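PDB 3AAM: endonuclease IV from Thermus thermophilus, which cleaves the DNA backbone at apurinic or apyrimidinic sites during base excision repair and also has 3'-5' exonuclease activity. Local coordinates for residues A[107-119]-A[146-160]. Numbering follows the deposited sequence.
Sequences VHPGSGRPERVKE and EKVGARFEELAWLVA
Trp157 O, near the C-terminal end of helix 152-159, is gripped by Lys118 NZ at 2.9 Å and also takes the backbone N-H of Ala160. The same ammonium reaches Ala160 O, again at 2.9 Å (NZ to O), which ties the lysine across the end of the helix. Lys118 reaches out fully extended (chi1 -171°, CG trans to N), and its chain runs obliquely over one face of the Trp157 indole: CD makes a CH-pi contact with the six-membered ring, and NZ stands 4.4 Å from the centroid of the five-membered ring in a cation-pi interaction. Pro114 O and Glu115 CA meet the ring edge, while Pro114 CB packs against CZ3.

Further in, Val148 CG2 lies 3.8 Å from Val117 CG2, and Leu158 CD2 touches Val117 CG1. Two backbone bonds form a single beta bridge between Ser111 and Lys147: Val148 N to Gly110 O is nearly straight (173°), and Gly112 N donates to Glu146 O. Glu154 OE1 accepts from Gly149 N, while its OE2 rests against Pro114 CG, the two side chains crossing at about a right angle.

The contact joins two adjacent outer helices of the TIM barrel, 114-128 and 152-159, and the loops that follow the neighbouring parallel strands 104-107 and 135-139.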
ATOM      1  N   VAL A 107      -1.859   5.085  -2.437  1.00  6.94           N
ATOM      2  CA  VAL A 107      -2.707   6.076  -1.792  1.00  7.42           C
ATOM      3  C   VAL A 107      -4.136   5.580  -1.692  1.00  7.34           C
ATOM      4  O   VAL A 107      -4.576   4.789  -2.522  1.00  8.65           O
ATOM      5  CB  VAL A 107      -2.703   7.392  -2.616  1.00  8.06           C
ATOM      6  CG1 VAL A 107      -3.235   7.129  -4.014  1.00  7.80           C
ATOM      7  CG2 VAL A 107      -3.534   8.462  -1.917  1.00  9.72           C
ATOM      8  N   HIS A 108      -4.861   6.016  -0.665  1.00  7.70           N
ATOM      9  CA  HIS A 108      -6.255   5.617  -0.579  1.00 10.21           C
ATOM     10  C   HIS A 108      -6.991   6.608  -1.490  1.00 10.51           C
ATOM     11  O   HIS A 108      -6.560   7.749  -1.651  1.00 10.69           O
ATOM     12  CB  HIS A 108      -6.770   5.631   0.878  1.00 12.73           C
ATOM     13  CG  HIS A 108      -6.666   6.953   1.576  1.00 13.89           C
ATOM     14  ND1 HIS A 108      -7.055   7.121   2.889  1.00 15.33           N
ATOM     15  CD2 HIS A 108      -6.223   8.163   1.159  1.00 15.95           C
ATOM     16  CE1 HIS A 108      -6.857   8.378   3.249  1.00 16.44           C
ATOM     17  NE2 HIS A 108      -6.354   9.031   2.217  1.00 13.57           N
ATOM     18  N   PRO A 109      -8.082   6.169  -2.136  1.00 10.50           N
ATOM     19  CA  PRO A 109      -8.868   7.010  -3.047  1.00 13.01           C
ATOM     20  C   PRO A 109      -9.403   8.315  -2.478  1.00 12.61           C
ATOM     21  O   PRO A 109      -9.388   9.345  -3.156  1.00 14.14           O
ATOM     22  CB  PRO A 109      -9.999   6.082  -3.484  1.00 13.86           C
ATOM     23  CG  PRO A 109      -9.383   4.739  -3.406  1.00 15.77           C
ATOM     24  CD  PRO A 109      -8.609   4.795  -2.117  1.00 11.81           C
ATOM     25  N   GLY A 110      -9.875   8.268  -1.239  1.00 12.35           N
ATOM     26  CA  GLY A 110     -10.441   9.450  -0.619  1.00 12.38           C
ATOM     27  C   GLY A 110     -11.955   9.334  -0.603  1.00 13.20           C
ATOM     28  O   GLY A 110     -12.499   8.242  -0.793  1.00 13.88           O
ATOM     29  N   SER A 111     -12.640  10.450  -0.383  1.00 12.33           N
ATOM     30  CA  SER A 111     -14.096  10.449  -0.335  1.00 13.28           C
ATOM     31  C   SER A 111     -14.696  11.545  -1.205  1.00 13.23           C
ATOM     32  O   SER A 111     -14.222  12.682  -1.204  1.00 14.30           O
ATOM     33  CB  SER A 111     -14.573  10.617   1.110  1.00 16.05           C
ATOM     34  OG  SER A 111     -14.022  11.781   1.701  1.00 20.42           O
ATOM     35  N   GLY A 112     -15.748  11.190  -1.935  1.00 13.74           N
ATOM     36  CA  GLY A 112     -16.411  12.136  -2.815  1.00 13.71           C
ATOM     37  C   GLY A 112     -16.777  11.491  -4.141  1.00 12.20           C
ATOM     38  O   GLY A 112     -17.013  10.284  -4.207  1.00 13.29           O
ATOM     39  N   ARG A 113     -16.836  12.292  -5.198  1.00 10.74           N
ATOM     40  CA  ARG A 113     -17.160  11.780  -6.524  1.00 11.68           C
ATOM     41  C   ARG A 113     -15.981  10.977  -7.070  1.00 12.18           C
ATOM     42  O   ARG A 113     -14.840  11.432  -7.010  1.00 11.08           O
ATOM     43  CB  ARG A 113     -17.446  12.935  -7.487  1.00 12.57           C
ATOM     44  CG  ARG A 113     -18.641  13.794  -7.118  1.00 14.32           C
ATOM     45  CD  ARG A 113     -18.860  14.921  -8.128  1.00 16.75           C
ATOM     46  NE  ARG A 113     -17.814  15.941  -8.077  1.00 19.98           N
ATOM     47  CZ  ARG A 113     -16.843  16.077  -8.976  1.00 19.52           C
ATOM     48  NH1 ARG A 113     -16.772  15.256 -10.014  1.00 22.24           N
ATOM     49  NH2 ARG A 113     -15.940  17.040  -8.838  1.00 22.94           N
ATOM     50  N   PRO A 114     -16.239   9.771  -7.603  1.00 11.80           N
ATOM     51  CA  PRO A 114     -15.126   8.986  -8.140  1.00 11.84           C
ATOM     52  C   PRO A 114     -14.386   9.764  -9.229  1.00 11.50           C
ATOM     53  O   PRO A 114     -13.166   9.661  -9.359  1.00 12.00           O
ATOM     54  CB  PRO A 114     -15.816   7.739  -8.684  1.00 11.74           C
ATOM     55  CG  PRO A 114     -16.951   7.553  -7.718  1.00 12.32           C
ATOM     56  CD  PRO A 114     -17.479   8.971  -7.569  1.00 11.68           C
ATOM     57  N   GLU A 115     -15.131  10.552 -10.000  1.00 12.18           N
ATOM     58  CA  GLU A 115     -14.539  11.348 -11.071  1.00 12.85           C
ATOM     59  C   GLU A 115     -13.528  12.362 -10.536  1.00 12.45           C
ATOM     60  O   GLU A 115     -12.528  12.659 -11.191  1.00 12.62           O
ATOM     61  CB  GLU A 115     -15.629  12.082 -11.867  1.00 13.18           C
ATOM     62  CG  GLU A 115     -16.579  11.164 -12.617  1.00 16.27           C
ATOM     63  CD  GLU A 115     -17.785  10.739 -11.798  1.00 17.66           C
ATOM     64  OE1 GLU A 115     -17.744  10.842 -10.553  1.00 17.16           O
ATOM     65  OE2 GLU A 115     -18.778  10.286 -12.407  1.00 19.44           O
ATOM     66  N   ARG A 116     -13.792  12.893  -9.346  1.00 12.24           N
ATOM     67  CA  ARG A 116     -12.896  13.864  -8.726  1.00 11.65           C
ATOM     68  C   ARG A 116     -11.597  13.172  -8.309  1.00 10.24           C
ATOM     69  O   ARG A 116     -10.514  13.746  -8.415  1.00 10.82           O
ATOM     70  CB  ARG A 116     -13.583  14.492  -7.510  1.00 11.97           C
ATOM     71  CG  ARG A 116     -12.764  15.528  -6.753  1.00 12.19           C
ATOM     72  CD  ARG A 116     -12.406  16.734  -7.611  1.00 10.71           C
ATOM     73  NE  ARG A 116     -12.097  17.891  -6.773  1.00  9.93           N
ATOM     74  CZ  ARG A 116     -11.661  19.059  -7.232  1.00  9.25           C
ATOM     75  NH1 ARG A 116     -11.470  19.242  -8.535  1.00 10.54           N
ATOM     76  NH2 ARG A 116     -11.424  20.050  -6.386  1.00 11.88           N
ATOM     77  N   VAL A 117     -11.715  11.934  -7.841  1.00 10.16           N
ATOM     78  CA  VAL A 117     -10.551  11.163  -7.421  1.00 10.16           C
ATOM     79  C   VAL A 117      -9.643  10.890  -8.619  1.00  9.46           C
ATOM     80  O   VAL A 117      -8.428  11.077  -8.542  1.00 10.13           O
ATOM     81  CB  VAL A 117     -10.977   9.824  -6.772  1.00 10.51           C
ATOM     82  CG1 VAL A 117      -9.763   8.952  -6.523  1.00  8.63           C
ATOM     83  CG2 VAL A 117     -11.693  10.092  -5.457  1.00 11.30           C
ATOM     84  N   LYS A 118     -10.234  10.455  -9.730  1.00 10.38           N
ATOM     85  CA  LYS A 118      -9.453  10.173 -10.928  1.00 10.34           C
ATOM     86  C   LYS A 118      -8.760  11.460 -11.368  1.00 10.42           C
ATOM     87  O   LYS A 118      -7.575  11.453 -11.700  1.00 11.53           O
ATOM     88  CB  LYS A 118     -10.357   9.634 -12.044  1.00 10.46           C
ATOM     89  CG  LYS A 118      -9.597   9.102 -13.249  1.00  9.26           C
ATOM     90  CD  LYS A 118     -10.513   8.293 -14.155  1.00 11.71           C
ATOM     91  CE  LYS A 118      -9.724   7.454 -15.151  1.00 12.05           C
ATOM     92  NZ  LYS A 118     -10.622   6.563 -15.940  1.00 12.84           N
ATOM     93  N   GLU A 119      -9.498  12.570 -11.357  1.00 11.07           N
ATOM     94  CA  GLU A 119      -8.923  13.854 -11.738  1.00 10.75           C
ATOM     95  C   GLU A 119      -7.717  14.164 -10.847  1.00 12.28           C
ATOM     96  O   GLU A 119      -6.664  14.582 -11.333  1.00 12.35           O
ATOM     97  CB  GLU A 119      -9.967  14.973 -11.609  1.00 11.45           C
ATOM     98  CG  GLU A 119      -9.375  16.364 -11.803  1.00 14.51           C
ATOM     99  CD  GLU A 119     -10.375  17.479 -11.587  1.00 14.37           C
ATOM    100  OE1 GLU A 119     -11.316  17.289 -10.787  1.00 15.71           O
ATOM    101  OE2 GLU A 119     -10.205  18.555 -12.208  1.00 16.86           O
ATOM    102  N   GLU A 146     -19.097   8.293   1.881  1.00 24.28           N
ATOM    103  CA  GLU A 146     -18.846   8.701   0.508  1.00 23.30           C
ATOM    104  C   GLU A 146     -17.469   8.223   0.062  1.00 21.16           C
ATOM    105  O   GLU A 146     -16.891   8.757  -0.887  1.00 19.16           O
ATOM    106  CB  GLU A 146     -18.950  10.223   0.387  1.00 24.18           C
ATOM    107  CG  GLU A 146     -20.242  10.782   0.977  1.00 26.24           C
ATOM    108  CD  GLU A 146     -20.390  12.275   0.765  1.00 27.93           C
ATOM    109  OE1 GLU A 146     -19.408  13.009   0.994  1.00 27.79           O
ATOM    110  OE2 GLU A 146     -21.495  12.717   0.380  1.00 30.17           O
ATOM    111  N   LYS A 147     -16.944   7.216   0.754  1.00 19.30           N
ATOM    112  CA  LYS A 147     -15.640   6.664   0.414  1.00 18.82           C
ATOM    113  C   LYS A 147     -15.663   6.038  -0.974  1.00 17.70           C
ATOM    114  O   LYS A 147     -16.600   5.326  -1.336  1.00 18.43           O
ATOM    115  CB  LYS A 147     -15.206   5.611   1.438  1.00 20.24           C
ATOM    116  CG  LYS A 147     -14.716   6.181   2.756  1.00 23.30           C
ATOM    117  CD  LYS A 147     -14.083   5.099   3.619  1.00 26.16           C
ATOM    118  CE  LYS A 147     -13.576   5.671   4.932  1.00 28.48           C
ATOM    119  NZ  LYS A 147     -14.673   6.306   5.712  1.00 29.88           N
ATOM    120  N   VAL A 148     -14.619   6.313  -1.743  1.00 15.38           N
ATOM    121  CA  VAL A 148     -14.483   5.796  -3.098  1.00 13.52           C
ATOM    122  C   VAL A 148     -13.667   4.504  -3.115  1.00 13.94           C
ATOM    123  O   VAL A 148     -12.836   4.271  -2.237  1.00 14.21           O
ATOM    124  CB  VAL A 148     -13.780   6.843  -4.001  1.00 13.84           C
ATOM    125  CG1 VAL A 148     -13.448   6.242  -5.353  1.00 12.64           C
ATOM    126  CG2 VAL A 148     -14.673   8.065  -4.170  1.00 12.80           C
ATOM    127  N   GLY A 149     -13.929   3.654  -4.102  1.00 13.77           N
ATOM    128  CA  GLY A 149     -13.174   2.418  -4.244  1.00 13.48           C
ATOM    129  C   GLY A 149     -13.535   1.181  -3.441  1.00 12.21           C
ATOM    130  O   GLY A 149     -12.676   0.319  -3.246  1.00 11.73           O
ATOM    131  N   ALA A 150     -14.775   1.063  -2.982  1.00 10.88           N
ATOM    132  CA  ALA A 150     -15.166  -0.121  -2.219  1.00 11.40           C
ATOM    133  C   ALA A 150     -15.310  -1.318  -3.155  1.00 10.25           C
ATOM    134  O   ALA A 150     -14.918  -2.434  -2.817  1.00 10.05           O
ATOM    135  CB  ALA A 150     -16.482   0.131  -1.486  1.00 12.02           C
ATOM    136  N   ARG A 151     -15.875  -1.075  -4.334  1.00 10.97           N
ATOM    137  CA  ARG A 151     -16.081  -2.124  -5.328  1.00 10.41           C
ATOM    138  C   ARG A 151     -14.907  -2.224  -6.295  1.00 10.16           C
ATOM    139  O   ARG A 151     -14.400  -1.212  -6.775  1.00 10.19           O
ATOM    140  CB  ARG A 151     -17.357  -1.842  -6.123  1.00 12.40           C
ATOM    141  CG  ARG A 151     -18.638  -1.986  -5.325  1.00 15.05           C
ATOM    142  CD  ARG A 151     -18.946  -3.452  -5.066  1.00 16.57           C
ATOM    143  NE  ARG A 151     -19.127  -4.188  -6.315  1.00 17.86           N
ATOM    144  CZ  ARG A 151     -19.298  -5.503  -6.388  1.00 18.77           C
ATOM    145  NH1 ARG A 151     -19.310  -6.234  -5.281  1.00 18.76           N
ATOM    146  NH2 ARG A 151     -19.461  -6.085  -7.568  1.00 18.75           N
ATOM    147  N   PHE A 152     -14.481  -3.446  -6.594  1.00  9.59           N
ATOM    148  CA  PHE A 152     -13.370  -3.627  -7.516  1.00  9.40           C
ATOM    149  C   PHE A 152     -13.690  -3.014  -8.874  1.00  9.64           C
ATOM    150  O   PHE A 152     -12.801  -2.479  -9.534  1.00 10.12           O
ATOM    151  CB  PHE A 152     -13.027  -5.112  -7.679  1.00  7.98           C
ATOM    152  CG  PHE A 152     -12.572  -5.778  -6.407  1.00  8.07           C
ATOM    153  CD1 PHE A 152     -11.925  -5.046  -5.414  1.00  7.73           C
ATOM    154  CD2 PHE A 152     -12.754  -7.143  -6.218  1.00  6.92           C
ATOM    155  CE1 PHE A 152     -11.467  -5.666  -4.250  1.00  7.33           C
ATOM    156  CE2 PHE A 152     -12.300  -7.774  -5.061  1.00  9.15           C
ATOM    157  CZ  PHE A 152     -11.653  -7.034  -4.075  1.00  8.04           C
ATOM    158  N   GLU A 153     -14.955  -3.080  -9.289  1.00 10.51           N
ATOM    159  CA  GLU A 153     -15.351  -2.513 -10.578  1.00 11.39           C
ATOM    160  C   GLU A 153     -15.111  -1.011 -10.626  1.00 11.89           C
ATOM    161  O   GLU A 153     -14.820  -0.460 -11.688  1.00 11.89           O
ATOM    162  CB  GLU A 153     -16.834  -2.775 -10.872  1.00 10.86           C
ATOM    163  CG  GLU A 153     -17.188  -4.199 -11.272  1.00 13.91           C
ATOM    164  CD  GLU A 153     -17.118  -5.180 -10.118  1.00 16.31           C
ATOM    165  OE1 GLU A 153     -17.104  -4.737  -8.949  1.00 17.19           O
ATOM    166  OE2 GLU A 153     -17.093  -6.400 -10.385  1.00 17.56           O
ATOM    167  N   GLU A 154     -15.246  -0.343  -9.483  1.00 11.35           N
ATOM    168  CA  GLU A 154     -15.031   1.098  -9.453  1.00 11.37           C
ATOM    169  C   GLU A 154     -13.548   1.383  -9.634  1.00 11.55           C
ATOM    170  O   GLU A 154     -13.173   2.326 -10.331  1.00 12.01           O
ATOM    171  CB  GLU A 154     -15.528   1.710  -8.140  1.00 13.10           C
ATOM    172  CG  GLU A 154     -15.453   3.239  -8.143  1.00 15.45           C
ATOM    173  CD  GLU A 154     -16.247   3.879  -7.019  1.00 17.27           C
ATOM    174  OE1 GLU A 154     -15.752   3.917  -5.874  1.00 20.04           O
ATOM    175  OE2 GLU A 154     -17.375   4.336  -7.283  1.00 18.25           O
ATOM    176  N   LEU A 155     -12.709   0.564  -9.005  1.00 11.27           N
ATOM    177  CA  LEU A 155     -11.266   0.731  -9.131  1.00 13.10           C
ATOM    178  C   LEU A 155     -10.853   0.504 -10.576  1.00 11.70           C
ATOM    179  O   LEU A 155      -9.979   1.195 -11.093  1.00 11.53           O
ATOM    180  CB  LEU A 155     -10.514  -0.255  -8.234  1.00 13.53           C
ATOM    181  CG  LEU A 155     -10.441   0.055  -6.739  1.00 16.59           C
ATOM    182  CD1 LEU A 155     -11.834   0.018  -6.142  1.00 20.44           C
ATOM    183  CD2 LEU A 155      -9.535  -0.952  -6.047  1.00 16.15           C
ATOM    184  N   ALA A 156     -11.475  -0.475 -11.227  1.00 11.36           N
ATOM    185  CA  ALA A 156     -11.145  -0.762 -12.616  1.00 12.69           C
ATOM    186  C   ALA A 156     -11.425   0.475 -13.469  1.00 13.25           C
ATOM    187  O   ALA A 156     -10.656   0.804 -14.369  1.00 14.86           O
ATOM    188  CB  ALA A 156     -11.954  -1.946 -13.117  1.00 12.44           C
ATOM    189  N   TRP A 157     -12.527   1.162 -13.186  1.00 13.26           N
ATOM    190  CA  TRP A 157     -12.852   2.364 -13.940  1.00 13.77           C
ATOM    191  C   TRP A 157     -11.851   3.475 -13.617  1.00 13.58           C
ATOM    192  O   TRP A 157     -11.400   4.196 -14.510  1.00 14.36           O
ATOM    193  CB  TRP A 157     -14.269   2.850 -13.617  1.00 14.16           C
ATOM    194  CG  TRP A 157     -14.521   4.217 -14.173  1.00 13.96           C
ATOM    195  CD1 TRP A 157     -14.830   4.539 -15.464  1.00 14.45           C
ATOM    196  CD2 TRP A 157     -14.358   5.458 -13.478  1.00 14.89           C
ATOM    197  NE1 TRP A 157     -14.862   5.905 -15.618  1.00 14.74           N
ATOM    198  CE2 TRP A 157     -14.574   6.493 -14.414  1.00 14.78           C
ATOM    199  CE3 TRP A 157     -14.044   5.796 -12.154  1.00 16.28           C
ATOM    200  CZ2 TRP A 157     -14.486   7.845 -14.067  1.00 16.72           C
ATOM    201  CZ3 TRP A 157     -13.957   7.137 -11.809  1.00 16.60           C
ATOM    202  CH2 TRP A 157     -14.176   8.147 -12.765  1.00 18.01           C
ATOM    203  N   LEU A 158     -11.507   3.603 -12.338  1.00 13.02           N
ATOM    204  CA  LEU A 158     -10.567   4.622 -11.883  1.00 13.28           C
ATOM    205  C   LEU A 158      -9.221   4.564 -12.591  1.00 11.78           C
ATOM    206  O   LEU A 158      -8.648   5.601 -12.924  1.00 12.49           O
ATOM    207  CB  LEU A 158     -10.325   4.504 -10.373  1.00 14.14           C
ATOM    208  CG  LEU A 158     -11.275   5.204  -9.401  1.00 18.81           C
ATOM    209  CD1 LEU A 158     -10.824   4.930  -7.976  1.00 19.89           C
ATOM    210  CD2 LEU A 158     -11.274   6.706  -9.663  1.00 20.35           C
ATOM    211  N   VAL A 159      -8.719   3.353 -12.818  1.00 11.10           N
ATOM    212  CA  VAL A 159      -7.422   3.188 -13.467  1.00 11.92           C
ATOM    213  C   VAL A 159      -7.491   3.033 -14.984  1.00 11.19           C
ATOM    214  O   VAL A 159      -6.461   3.045 -15.658  1.00 12.85           O
ATOM    215  CB  VAL A 159      -6.653   1.984 -12.871  1.00 12.08           C
ATOM    216  CG1 VAL A 159      -6.566   2.128 -11.358  1.00 12.72           C
ATOM    217  CG2 VAL A 159      -7.334   0.675 -13.254  1.00 12.91           C
ATOM    218  N   ALA A 160      -8.697   2.895 -15.523  1.00 14.09           N
ATOM    219  CA  ALA A 160      -8.861   2.742 -16.964  1.00 15.47           C
ATOM    220  C   ALA A 160      -8.320   3.952 -17.717  1.00 16.08           C
ATOM    221  O   ALA A 160      -8.569   5.096 -17.335  1.00 13.60           O
ATOM    222  CB  ALA A 160     -10.330   2.532 -17.300  1.00 17.59           C
TER